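PDB 3DWA: subtilase cytotoxin, subunit B from Escherichia coli, which forms the pentameric B subunit of an AB5 toxin, which probably binds host-cell glycans and delivers the toxic A subunit to the cell. Local coordinates for residues I24-I32 against I42-S50; P73-G81 against T107-K115. All blocks are in the same frame, centred on the assembly; numbering follows the deposited sequence.

Contact 1: residues I24-I32 against I42-S50; sequences IDNKPYFCI and ISACSMKNS
Lys-27 and Met-47 (selenomethionine here) meet where strand 27-35 begins and strand 41-47 ends: Met-47 CG lies 3.7 Å from Lys-27 CB. The Met-47 chain is extended as far as SE, then bends (chi3 -41°) and brings CE within 3.8 Å of Ile-24 CG2, crossing that isoleucine at about a right angle. Alongside, the aliphatic chain of Lys-48 crosses the Pro-28 ring obliquely, tightly packed, with its CD 3.4 Å from Pro-28 CG. In the backbone of the same two residues, Lys-48 N donates an almost straight bond to Pro-28 O (3.0 Å). Phe-30 and Ser-46 bond reciprocally through their backbones, and Ile-32 N reaches Ala-44 O; the return bond from Ala-44 N to Ile-32 O is weak. This antiparallel beta hairpin, strands 27-35 and 41-47, belongs to the OB fold of AB5 toxin B subunits. Tyr-29, Cys-31, Cys-45 and Met-47 occupy one face. Cys-31 and Cys-45 can form a disulfide in this protein, but here their SG atoms are 2.8 Å apart, too long for that bond, so their state is doubtful. On the other face the Phe-30 ring packs against Ser-46 CB (CE2 to CB 3.6 Å) and against Phe-19 and Tyr-61; Leu-60 of helix 57-70 touches Ser-46. The Tyr-29 ring turns off from strand 41-47, and its OH bonds to Trp-2 NE1 of a second subunit.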
ATOM      1  N   ILE C  24      12.158  -2.449  18.193  1.00 25.28           N
ATOM      2  CA  ILE C  24      13.068  -2.246  19.329  1.00 26.90           C
ATOM      3  C   ILE C  24      12.852  -0.822  19.815  1.00 27.20           C
ATOM      4  O   ILE C  24      12.774   0.104  19.003  1.00 27.87           O
ATOM      5  CB  ILE C  24      14.569  -2.430  18.927  1.00 26.83           C
ATOM      6  CG1 ILE C  24      15.477  -2.190  20.140  1.00 27.12           C
ATOM      7  CG2 ILE C  24      14.954  -1.444  17.788  1.00 26.62           C
ATOM      8  CD1 ILE C  24      16.956  -2.647  19.952  1.00 27.29           C
ATOM      9  N   ASP C  25      12.764  -0.638  21.128  1.00 28.51           N
ATOM     10  CA  ASP C  25      12.605   0.715  21.706  1.00 30.59           C
ATOM     11  C   ASP C  25      11.411   1.525  21.135  1.00 29.67           C
ATOM     12  O   ASP C  25      11.534   2.694  20.735  1.00 29.13           O
ATOM     13  CB  ASP C  25      13.931   1.483  21.607  1.00 32.19           C
ATOM     14  CG  ASP C  25      13.967   2.729  22.505  1.00 38.47           C
ATOM     15  OD1 ASP C  25      13.502   2.637  23.669  1.00 46.61           O
ATOM     16  OD2 ASP C  25      14.466   3.783  22.048  1.00 43.66           O
ATOM     17  N   ASN C  26      10.260   0.860  21.073  1.00 29.10           N
ATOM     18  CA  ASN C  26       9.039   1.427  20.488  1.00 29.35           C
ATOM     19  C   ASN C  26       9.138   1.796  18.992  1.00 28.68           C
ATOM     20  O   ASN C  26       8.291   2.512  18.491  1.00 28.79           O
ATOM     21  CB  ASN C  26       8.587   2.663  21.290  1.00 29.49           C
ATOM     22  CG  ASN C  26       7.104   2.786  21.354  1.00 31.81           C
ATOM     23  OD1 ASN C  26       6.423   1.837  21.759  1.00 38.56           O
ATOM     24  ND2 ASN C  26       6.573   3.941  20.967  1.00 30.63           N
ATOM     25  N   LYS C  27      10.151   1.303  18.281  1.00 28.17           N
ATOM     26  CA  LYS C  27      10.363   1.658  16.879  1.00 28.35           C
ATOM     27  C   LYS C  27      10.313   0.439  15.956  1.00 26.97           C
ATOM     28  O   LYS C  27      11.096  -0.491  16.151  1.00 26.06           O
ATOM     29  CB  LYS C  27      11.742   2.329  16.724  1.00 29.64           C
ATOM     30  CG  LYS C  27      11.689   3.838  16.733  1.00 35.38           C
ATOM     31  CD  LYS C  27      12.359   4.459  17.953  1.00 43.22           C
ATOM     32  CE  LYS C  27      11.911   5.924  18.108  1.00 45.81           C
ATOM     33  NZ  LYS C  27      10.424   6.072  17.794  1.00 48.98           N
ATOM     34  N   PRO C  28       9.404   0.435  14.947  1.00 25.49           N
ATOM     35  CA  PRO C  28       9.459  -0.663  13.998  1.00 23.89           C
ATOM     36  C   PRO C  28      10.782  -0.607  13.202  1.00 22.77           C
ATOM     37  O   PRO C  28      11.281   0.479  12.931  1.00 20.53           O
ATOM     38  CB  PRO C  28       8.290  -0.352  13.052  1.00 23.23           C
ATOM     39  CG  PRO C  28       8.095   1.116  13.159  1.00 24.63           C
ATOM     40  CD  PRO C  28       8.321   1.388  14.605  1.00 25.18           C
ATOM     41  N   TYR C  29      11.343  -1.771  12.856  1.00 21.99           N
ATOM     42  CA  TYR C  29      12.492  -1.824  11.909  1.00 21.13           C
ATOM     43  C   TYR C  29      12.347  -3.023  10.968  1.00 20.61           C
ATOM     44  O   TYR C  29      11.521  -3.907  11.209  1.00 20.08           O
ATOM     45  CB  TYR C  29      13.866  -1.921  12.644  1.00 21.57           C
ATOM     46  CG  TYR C  29      14.084  -3.274  13.284  1.00 19.66           C
ATOM     47  CD1 TYR C  29      14.659  -4.351  12.564  1.00 21.25           C
ATOM     48  CD2 TYR C  29      13.739  -3.474  14.588  1.00 18.54           C
ATOM     49  CE1 TYR C  29      14.820  -5.600  13.155  1.00 18.46           C
ATOM     50  CE2 TYR C  29      13.900  -4.691  15.199  1.00 19.67           C
ATOM     51  CZ  TYR C  29      14.460  -5.750  14.477  1.00 20.04           C
ATOM     52  OH  TYR C  29      14.584  -6.950  15.104  1.00 21.01           O
ATOM     53  N   PHE C  30      13.119  -3.027   9.882  1.00 19.84           N
ATOM     54  CA  PHE C  30      13.254  -4.225   9.052  1.00 20.29           C
ATOM     55  C   PHE C  30      14.730  -4.332   8.658  1.00 20.87           C
ATOM     56  O   PHE C  30      15.467  -3.339   8.689  1.00 21.31           O
ATOM     57  CB  PHE C  30      12.282  -4.212   7.822  1.00 17.79           C
ATOM     58  CG  PHE C  30      12.722  -3.296   6.700  1.00 19.65           C
ATOM     59  CD1 PHE C  30      13.470  -3.801   5.628  1.00 12.76           C
ATOM     60  CD2 PHE C  30      12.369  -1.934   6.703  1.00 14.08           C
ATOM     61  CE1 PHE C  30      13.922  -2.946   4.608  1.00 15.35           C
ATOM     62  CE2 PHE C  30      12.812  -1.086   5.703  1.00 16.44           C
ATOM     63  CZ  PHE C  30      13.576  -1.598   4.634  1.00 18.49           C
ATOM     64  N   CYS C  31      15.161  -5.532   8.315  1.00 22.68           N
ATOM     65  CA  CYS C  31      16.524  -5.790   7.918  1.00 22.43           C
ATOM     66  C   CYS C  31      16.408  -6.680   6.686  1.00 21.86           C
ATOM     67  O   CYS C  31      15.549  -7.549   6.628  1.00 20.49           O
ATOM     68  CB  CYS C  31      17.301  -6.477   9.082  1.00 23.25           C
ATOM     69  SG  CYS C  31      19.130  -6.629   8.777  1.00 30.60           S
ATOM     70  N   ILE C  32      17.226  -6.426   5.673  1.00 21.14           N
ATOM     71  CA  ILE C  32      17.293  -7.324   4.513  1.00 21.47           C
ATOM     72  C   ILE C  32      18.661  -7.996   4.434  1.00 22.78           C
ATOM     73  O   ILE C  32      19.629  -7.466   4.937  1.00 21.99           O
ATOM     74  CB  ILE C  32      17.032  -6.566   3.195  1.00 20.39           C
ATOM     75  CG1 ILE C  32      17.974  -5.368   3.088  1.00 21.21           C
ATOM     76  CG2 ILE C  32      15.559  -6.123   3.109  1.00 18.33           C
ATOM     77  CD1 ILE C  32      17.831  -4.596   1.799  1.00 20.45           C
ATOM     78  N   ILE C  42      25.477  -9.143   2.114  1.00 35.26           N
ATOM     79  CA  ILE C  42      25.396  -7.802   2.704  1.00 33.46           C
ATOM     80  C   ILE C  42      24.061  -7.745   3.487  1.00 32.48           C
ATOM     81  O   ILE C  42      23.067  -8.355   3.069  1.00 32.32           O
ATOM     82  CB  ILE C  42      25.491  -6.685   1.579  1.00 34.62           C
ATOM     83  CG1 ILE C  42      25.089  -5.259   2.062  1.00 34.05           C
ATOM     84  CG2 ILE C  42      24.616  -7.054   0.358  1.00 34.72           C
ATOM     85  CD1 ILE C  42      26.068  -4.587   3.057  1.00 37.96           C
ATOM     86  N   SER C  43      24.063  -7.068   4.628  1.00 29.00           N
ATOM     87  CA  SER C  43      22.868  -6.876   5.429  1.00 28.38           C
ATOM     88  C   SER C  43      22.807  -5.385   5.714  1.00 25.81           C
ATOM     89  O   SER C  43      23.832  -4.722   5.816  1.00 24.10           O
ATOM     90  CB  SER C  43      22.920  -7.611   6.778  1.00 27.99           C
ATOM     91  OG  SER C  43      23.091  -9.020   6.650  1.00 34.48           O
ATOM     92  N   ALA C  44      21.593  -4.883   5.832  1.00 23.56           N
ATOM     93  CA  ALA C  44      21.344  -3.498   6.176  1.00 23.18           C
ATOM     94  C   ALA C  44      19.928  -3.404   6.752  1.00 23.15           C
ATOM     95  O   ALA C  44      19.029  -4.072   6.242  1.00 22.83           O
ATOM     96  CB  ALA C  44      21.488  -2.633   4.901  1.00 22.33           C
ATOM     97  N   CYS C  45      19.739  -2.604   7.812  1.00 23.61           N
ATOM     98  CA  CYS C  45      18.441  -2.366   8.434  1.00 24.94           C
ATOM     99  C   CYS C  45      17.966  -0.900   8.325  1.00 24.35           C
ATOM    100  O   CYS C  45      18.769   0.012   8.339  1.00 24.63           O
ATOM    101  CB  CYS C  45      18.464  -2.714   9.940  1.00 25.00           C
ATOM    102  SG  CYS C  45      19.186  -4.312  10.292  1.00 32.71           S
ATOM    103  N   SER C  46      16.651  -0.696   8.266  1.00 23.36           N
ATOM    104  CA  SER C  46      16.077   0.640   8.403  1.00 23.64           C
ATOM    105  C   SER C  46      15.161   0.626   9.643  1.00 24.77           C
ATOM    106  O   SER C  46      14.402  -0.335   9.870  1.00 23.14           O
ATOM    107  CB  SER C  46      15.305   1.023   7.126  1.00 23.75           C
ATOM    108  OG  SER C  46      14.638   2.282   7.250  1.00 20.42           O
HETATM  109  N   MSE C  47      15.257   1.678  10.448  1.00 25.74           N
HETATM  110  CA  MSE C  47      14.422   1.850  11.611  1.00 29.28           C
HETATM  111  C   MSE C  47      13.608   3.132  11.487  1.00 28.44           C
HETATM  112  O   MSE C  47      14.124   4.174  11.054  1.00 26.90           O
HETATM  113  CB  MSE C  47      15.272   1.917  12.872  1.00 28.54           C
HETATM  114  CG  MSE C  47      14.468   2.125  14.164  1.00 29.15           C
HETATM  115 SE   MSE C  47      15.745   1.789  15.610  1.00 41.92          SE
HETATM  116  CE  MSE C  47      16.697   0.209  14.847  1.00 30.15           C
ATOM    117  N   LYS C  48      12.329   3.043  11.845  1.00 29.40           N
ATOM    118  CA  LYS C  48      11.420   4.178  11.714  1.00 31.29           C
ATOM    119  C   LYS C  48      11.703   5.209  12.812  1.00 32.61           C
ATOM    120  O   LYS C  48      11.894   4.838  13.959  1.00 31.99           O
ATOM    121  CB  LYS C  48       9.972   3.691  11.794  1.00 30.63           C
ATOM    122  CG  LYS C  48       8.935   4.705  11.373  1.00 29.80           C
ATOM    123  CD  LYS C  48       7.549   4.098  11.538  1.00 31.48           C
ATOM    124  CE  LYS C  48       6.397   5.039  11.219  1.00 34.37           C
ATOM    125  NZ  LYS C  48       5.091   4.418  11.724  1.00 33.61           N
ATOM    126  N   ASN C  49      11.708   6.491  12.449  1.00 35.79           N
ATOM    127  CA  ASN C  49      12.027   7.591  13.387  1.00 40.00           C
ATOM    128  C   ASN C  49      13.377   7.469  14.128  1.00 40.88           C
ATOM    129  O   ASN C  49      13.568   8.068  15.184  1.00 41.79           O
ATOM    130  CB  ASN C  49      10.908   7.780  14.441  1.00 40.47           C
ATOM    131  CG  ASN C  49       9.509   7.934  13.819  1.00 43.71           C
ATOM    132  OD1 ASN C  49       8.527   7.321  14.300  1.00 46.62           O
ATOM    133  ND2 ASN C  49       9.413   8.737  12.759  1.00 44.78           N
ATOM    134  N   SER C  50      14.302   6.681  13.600  1.00 42.62           N
ATOM    135  CA  SER C  50      15.639   6.573  14.194  1.00 43.66           C
ATOM    136  C   SER C  50      16.346   7.939  14.142  1.00 45.60           C
ATOM    137  O   SER C  50      15.706   9.006  13.931  1.00 47.06           O
ATOM    138  CB  SER C  50      16.473   5.555  13.401  1.00 43.55           C
ATOM    139  OG  SER C  50      16.714   5.999  12.064  1.00 39.29           O
TER

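Contact 2: residues P73-G81 against T107-K115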
ATOM      1  N   PRO C  73      18.296  -7.938  -9.602  1.00 19.10           N
ATOM      2  CA  PRO C  73      19.553  -7.503  -9.020  1.00 19.20           C
ATOM      3  C   PRO C  73      19.488  -5.972  -8.808  1.00 19.35           C
ATOM      4  O   PRO C  73      19.092  -5.265  -9.717  1.00 19.35           O
ATOM      5  CB  PRO C  73      20.579  -7.870 -10.107  1.00 19.09           C
ATOM      6  CG  PRO C  73      19.783  -7.718 -11.424  1.00 19.37           C
ATOM      7  CD  PRO C  73      18.408  -8.228 -11.052  1.00 17.01           C
ATOM      8  N   VAL C  74      19.857  -5.505  -7.618  1.00 19.06           N
ATOM      9  CA  VAL C  74      19.686  -4.108  -7.183  1.00 19.67           C
ATOM     10  C   VAL C  74      20.980  -3.631  -6.477  1.00 20.27           C
ATOM     11  O   VAL C  74      21.851  -4.445  -6.132  1.00 20.42           O
ATOM     12  CB  VAL C  74      18.418  -3.910  -6.273  1.00 19.22           C
ATOM     13  CG1 VAL C  74      17.153  -4.365  -7.049  1.00 18.74           C
ATOM     14  CG2 VAL C  74      18.554  -4.702  -4.940  1.00 16.92           C
ATOM     15  N   ARG C  75      21.117  -2.321  -6.327  1.00 20.25           N
ATOM     16  CA  ARG C  75      22.195  -1.731  -5.553  1.00 20.06           C
ATOM     17  C   ARG C  75      21.617  -1.417  -4.204  1.00 20.78           C
ATOM     18  O   ARG C  75      20.547  -0.816  -4.135  1.00 19.56           O
ATOM     19  CB  ARG C  75      22.652  -0.429  -6.198  1.00 19.60           C
ATOM     20  CG  ARG C  75      23.671   0.376  -5.372  1.00 19.64           C
ATOM     21  CD  ARG C  75      24.277   1.460  -6.208  1.00 20.72           C
ATOM     22  NE  ARG C  75      25.160   0.956  -7.266  1.00 24.88           N
ATOM     23  CZ  ARG C  75      25.672   1.729  -8.241  1.00 26.00           C
ATOM     24  NH1 ARG C  75      25.387   3.034  -8.290  1.00 24.85           N
ATOM     25  NH2 ARG C  75      26.462   1.208  -9.178  1.00 22.81           N
ATOM     26  N   ILE C  76      22.325  -1.842  -3.157  1.00 20.96           N
ATOM     27  CA  ILE C  76      22.027  -1.502  -1.779  1.00 22.57           C
ATOM     28  C   ILE C  76      23.005  -0.425  -1.363  1.00 23.34           C
ATOM     29  O   ILE C  76      24.218  -0.614  -1.484  1.00 22.79           O
ATOM     30  CB  ILE C  76      22.128  -2.761  -0.825  1.00 23.66           C
ATOM     31  CG1 ILE C  76      20.794  -3.532  -0.809  1.00 26.57           C
ATOM     32  CG2 ILE C  76      22.286  -2.360   0.620  1.00 23.99           C
ATOM     33  CD1 ILE C  76      20.413  -4.159  -2.078  1.00 33.45           C
ATOM     34  N   TYR C  77      22.474   0.704  -0.890  1.00 22.74           N
ATOM     35  CA  TYR C  77      23.263   1.789  -0.292  1.00 22.40           C
ATOM     36  C   TYR C  77      23.152   1.738   1.203  1.00 22.92           C
ATOM     37  O   TYR C  77      22.043   1.689   1.743  1.00 22.37           O
ATOM     38  CB  TYR C  77      22.705   3.130  -0.702  1.00 21.01           C
ATOM     39  CG  TYR C  77      22.788   3.469  -2.144  1.00 18.81           C
ATOM     40  CD1 TYR C  77      23.869   4.196  -2.647  1.00 15.72           C
ATOM     41  CD2 TYR C  77      21.764   3.108  -3.024  1.00 17.79           C
ATOM     42  CE1 TYR C  77      23.912   4.548  -4.018  1.00 16.05           C
ATOM     43  CE2 TYR C  77      21.804   3.452  -4.360  1.00 17.77           C
ATOM     44  CZ  TYR C  77      22.877   4.186  -4.845  1.00 19.40           C
ATOM     45  OH  TYR C  77      22.894   4.494  -6.178  1.00 20.36           O
ATOM     46  N   TYR C  78      24.295   1.764   1.893  1.00 23.64           N
ATOM     47  CA  TYR C  78      24.307   1.536   3.328  1.00 24.81           C
ATOM     48  C   TYR C  78      25.288   2.482   4.047  1.00 25.11           C
ATOM     49  O   TYR C  78      26.199   3.029   3.447  1.00 25.09           O
ATOM     50  CB  TYR C  78      24.620   0.046   3.634  1.00 24.89           C
ATOM     51  CG  TYR C  78      26.080  -0.325   3.356  1.00 25.89           C
ATOM     52  CD1 TYR C  78      27.022  -0.292   4.371  1.00 26.50           C
ATOM     53  CD2 TYR C  78      26.509  -0.652   2.074  1.00 25.57           C
ATOM     54  CE1 TYR C  78      28.367  -0.591   4.129  1.00 26.85           C
ATOM     55  CE2 TYR C  78      27.855  -0.962   1.807  1.00 24.61           C
ATOM     56  CZ  TYR C  78      28.774  -0.912   2.842  1.00 26.96           C
ATOM     57  OH  TYR C  78      30.093  -1.219   2.619  1.00 28.59           O
ATOM     58  N   GLU C  79      25.084   2.656   5.340  1.00 26.91           N
ATOM     59  CA  GLU C  79      26.038   3.356   6.169  1.00 29.02           C
ATOM     60  C   GLU C  79      26.433   2.485   7.360  1.00 28.58           C
ATOM     61  O   GLU C  79      25.589   2.159   8.173  1.00 28.43           O
ATOM     62  CB  GLU C  79      25.485   4.673   6.652  1.00 29.15           C
ATOM     63  CG  GLU C  79      26.364   5.260   7.682  1.00 35.42           C
ATOM     64  CD  GLU C  79      26.305   6.732   7.692  1.00 41.85           C
ATOM     65  OE1 GLU C  79      25.504   7.284   8.495  1.00 43.50           O
ATOM     66  OE2 GLU C  79      27.040   7.323   6.860  1.00 46.97           O
ATOM     67  N   PRO C  80      27.727   2.112   7.457  1.00 29.04           N
ATOM     68  CA  PRO C  80      28.176   1.249   8.586  1.00 29.04           C
ATOM     69  C   PRO C  80      28.112   1.947   9.957  1.00 29.80           C
ATOM     70  O   PRO C  80      28.114   3.188  10.029  1.00 30.09           O
ATOM     71  CB  PRO C  80      29.637   0.896   8.240  1.00 29.86           C
ATOM     72  CG  PRO C  80      29.974   1.603   6.923  1.00 30.19           C
ATOM     73  CD  PRO C  80      28.808   2.493   6.520  1.00 28.06           C
ATOM     74  N   GLY C  81      28.044   1.165  11.032  1.00 30.05           N
ATOM     75  CA  GLY C  81      28.163   1.704  12.389  1.00 31.57           C
ATOM     76  C   GLY C  81      26.999   2.533  12.906  1.00 32.94           C
ATOM     77  O   GLY C  81      27.107   3.168  13.961  1.00 33.01           O
ATOM     78  N   THR C 107      27.119  -4.701 -12.042  1.00 26.54           N
ATOM     79  CA  THR C 107      28.023  -3.693 -11.563  1.00 28.20           C
ATOM     80  C   THR C 107      27.589  -2.228 -11.918  1.00 28.83           C
ATOM     81  O   THR C 107      27.957  -1.277 -11.208  1.00 29.73           O
ATOM     82  CB  THR C 107      29.452  -4.062 -12.067  1.00 28.53           C
ATOM     83  OG1 THR C 107      30.467  -3.498 -11.228  1.00 33.87           O
ATOM     84  CG2 THR C 107      29.631  -3.704 -13.450  1.00 25.21           C
ATOM     85  N   GLU C 108      26.784  -2.084 -12.970  1.00 28.90           N
ATOM     86  CA  GLU C 108      26.236  -0.806 -13.414  1.00 29.45           C
ATOM     87  C   GLU C 108      24.780  -0.652 -12.962  1.00 28.32           C
ATOM     88  O   GLU C 108      23.907  -1.431 -13.369  1.00 27.40           O
ATOM     89  CB  GLU C 108      26.310  -0.679 -14.939  1.00 29.98           C
ATOM     90  CG  GLU C 108      27.732  -0.385 -15.496  1.00 35.18           C
ATOM     91  CD  GLU C 108      28.404   0.827 -14.829  1.00 42.07           C
ATOM     92  OE1 GLU C 108      27.746   1.898 -14.723  1.00 44.11           O
ATOM     93  OE2 GLU C 108      29.587   0.697 -14.412  1.00 43.68           O
ATOM     94  N   CYS C 109      24.537   0.357 -12.124  1.00 27.17           N
ATOM     95  CA  CYS C 109      23.227   0.597 -11.530  1.00 27.27           C
ATOM     96  C   CYS C 109      22.831   2.060 -11.668  1.00 27.39           C
ATOM     97  O   CYS C 109      23.682   2.906 -11.932  1.00 26.64           O
ATOM     98  CB  CYS C 109      23.183   0.102 -10.069  1.00 26.49           C
ATOM     99  SG  CYS C 109      23.757  -1.662  -9.940  1.00 25.99           S
ATOM    100  N   PHE C 110      21.544   2.344 -11.478  1.00 26.51           N
ATOM    101  CA  PHE C 110      21.009   3.693 -11.616  1.00 26.93           C
ATOM    102  C   PHE C 110      21.207   4.547 -10.346  1.00 27.17           C
ATOM    103  O   PHE C 110      21.001   4.093  -9.254  1.00 28.57           O
ATOM    104  CB  PHE C 110      19.513   3.580 -11.997  1.00 26.16           C
ATOM    105  CG  PHE C 110      18.831   4.907 -12.249  1.00 27.11           C
ATOM    106  CD1 PHE C 110      19.305   5.779 -13.226  1.00 25.26           C
ATOM    107  CD2 PHE C 110      17.680   5.262 -11.530  1.00 25.92           C
ATOM    108  CE1 PHE C 110      18.667   7.000 -13.452  1.00 27.69           C
ATOM    109  CE2 PHE C 110      17.036   6.486 -11.748  1.00 26.71           C
ATOM    110  CZ  PHE C 110      17.532   7.354 -12.726  1.00 27.87           C
ATOM    111  N   GLY C 111      21.583   5.796 -10.460  1.00 26.55           N
ATOM    112  CA  GLY C 111      21.728   6.546  -9.230  1.00 27.18           C
ATOM    113  C   GLY C 111      23.162   6.966  -8.964  1.00 27.30           C
ATOM    114  O   GLY C 111      24.034   6.680  -9.783  1.00 26.15           O
ATOM    115  N   PRO C 112      23.402   7.613  -7.808  1.00 27.91           N
ATOM    116  CA  PRO C 112      24.739   8.038  -7.448  1.00 29.09           C
ATOM    117  C   PRO C 112      25.612   6.853  -6.976  1.00 29.90           C
ATOM    118  O   PRO C 112      25.100   5.817  -6.566  1.00 29.45           O
ATOM    119  CB  PRO C 112      24.501   8.996  -6.277  1.00 28.34           C
ATOM    120  CG  PRO C 112      23.244   8.417  -5.598  1.00 29.68           C
ATOM    121  CD  PRO C 112      22.410   7.930  -6.755  1.00 28.52           C
ATOM    122  N   ASP C 113      26.924   7.057  -7.030  1.00 31.40           N
ATOM    123  CA  ASP C 113      27.921   6.220  -6.375  1.00 32.76           C
ATOM    124  C   ASP C 113      28.159   6.645  -4.945  1.00 32.59           C
ATOM    125  O   ASP C 113      28.834   7.691  -4.713  1.00 36.27           O
ATOM    126  CB  ASP C 113      29.286   6.367  -7.075  1.00 32.54           C
ATOM    127  CG  ASP C 113      29.297   5.834  -8.478  1.00 36.73           C
ATOM    128  OD1 ASP C 113      28.530   4.913  -8.812  1.00 35.49           O
ATOM    129  OD2 ASP C 113      30.121   6.347  -9.261  1.00 42.17           O
ATOM    130  N   ARG C 114      27.774   5.800  -3.993  1.00 31.21           N
ATOM    131  CA  ARG C 114      28.182   5.998  -2.607  1.00 29.38           C
ATOM    132  C   ARG C 114      29.505   5.245  -2.381  1.00 30.08           C
ATOM    133  O   ARG C 114      29.511   4.053  -2.068  1.00 28.30           O
ATOM    134  CB  ARG C 114      27.078   5.560  -1.633  1.00 28.82           C
ATOM    135  CG  ARG C 114      27.349   5.816  -0.164  1.00 27.26           C
ATOM    136  CD  ARG C 114      26.164   5.392   0.724  1.00 27.19           C
ATOM    137  NE  ARG C 114      26.404   5.717   2.138  1.00 25.58           N
ATOM    138  CZ  ARG C 114      26.217   6.926   2.671  1.00 24.33           C
ATOM    139  NH1 ARG C 114      25.761   7.919   1.932  1.00 21.97           N
ATOM    140  NH2 ARG C 114      26.481   7.142   3.951  1.00 23.96           N
ATOM    141  N   LYS C 115      30.623   5.957  -2.552  1.00 30.33           N
ATOM    142  CA  LYS C 115      31.960   5.379  -2.446  1.00 32.34           C
ATOM    143  C   LYS C 115      32.962   6.437  -1.952  1.00 31.77           C
ATOM    144  O   LYS C 115      32.923   7.588  -2.404  1.00 31.69           O
ATOM    145  CB  LYS C 115      32.412   4.844  -3.818  1.00 31.24           C
ATOM    146  CG  LYS C 115      33.521   3.800  -3.730  1.00 35.88           C
ATOM    147  CD  LYS C 115      34.325   3.634  -5.020  1.00 36.24           C
ATOM    148  CE  LYS C 115      33.535   2.882  -6.102  1.00 45.62           C
ATOM    149  NZ  LYS C 115      32.801   1.638  -5.623  1.00 47.30           N
TER
HETATM  150  O   HOH W   1      26.306   5.076 -10.371  1.00 21.73           O
HETATM  151  O   HOH W   2      28.419   2.947 -10.300  1.00 36.77           O
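Tyr-77 OH donates to Pro-112 O over 2.6 Å, in the plane of that carbonyl, and so ties strand 73-79 of the OB-fold sheet to the irregular C-terminal segment 107-115. The same oxygen sits at the edge of the tyrosine ring and also receives a weak, bent bond from Arg-75 NH1. Arg-75 CG lies over one face of that ring, while Arg-114 CB touches its edge, 3.6 Å from Tyr-77 CD1.

The Arg-75 chain is extended from the backbone until it bends at chi3 (-69°), which lays its guanidinium against Cys-109: Cys-109 CB is 3.5 Å from Arg-75 CZ, over one face. Each nitrogen of the group has a partner. NE donates to Ser-12 OG on strand 10-12, and NH2 donates to a water 2.8 Å away, which in turn donates to Asp-113 OD1. A second water accepts from NH1 and donates to both Gly-111 O and Asp-113 OD1. The direct salt bridge from Arg-75 NH1 to Asp-113 OD1 is long, at 3.7 Å, so the two waters carry much of this link. Cys-109 is itself fixed by its disulfide to Cys-103, and Pro-112 packs on His-20 of a third subunit.

Near the end of strand 73-79, Arg-114 of the irregular segment reaches across, extended from CG to NE. Its NH1 donates to Thr-3 O, and its NH2 forms a salt bridge with Glu-79 OE2, which Arg-7 shares; Glu-79 OE1 takes a bond from Trp-53 NE1. Arg-114 NE donates to Tyr-78 O over 3.0 Å, approaching from above the carbonyl plane, 48° out of it.

From the N terminus, strand 14-24 turns at residues 24-27 into strand 27-35, and contact 1 closes the short loop back to strand 41-47. The chain then passes through helix 57-70 before strand 73-79 opens contact 2. That contact closes a longer excursion through helix 86-91 and strand 96-102, bringing the C-terminal segment back to the sheet. The two contacts follow in series, neither nested nor crossed, with centres about 18 Å apart on opposite sides of the chain's centre. They still touch: Ile-32 and Ile-42 pack against Ile-76, and Ile-42 against Tyr-78, so the hairpin meets strand 73-79 through side chains, while strand 14-24 pairs with both 27-35 and 73-79.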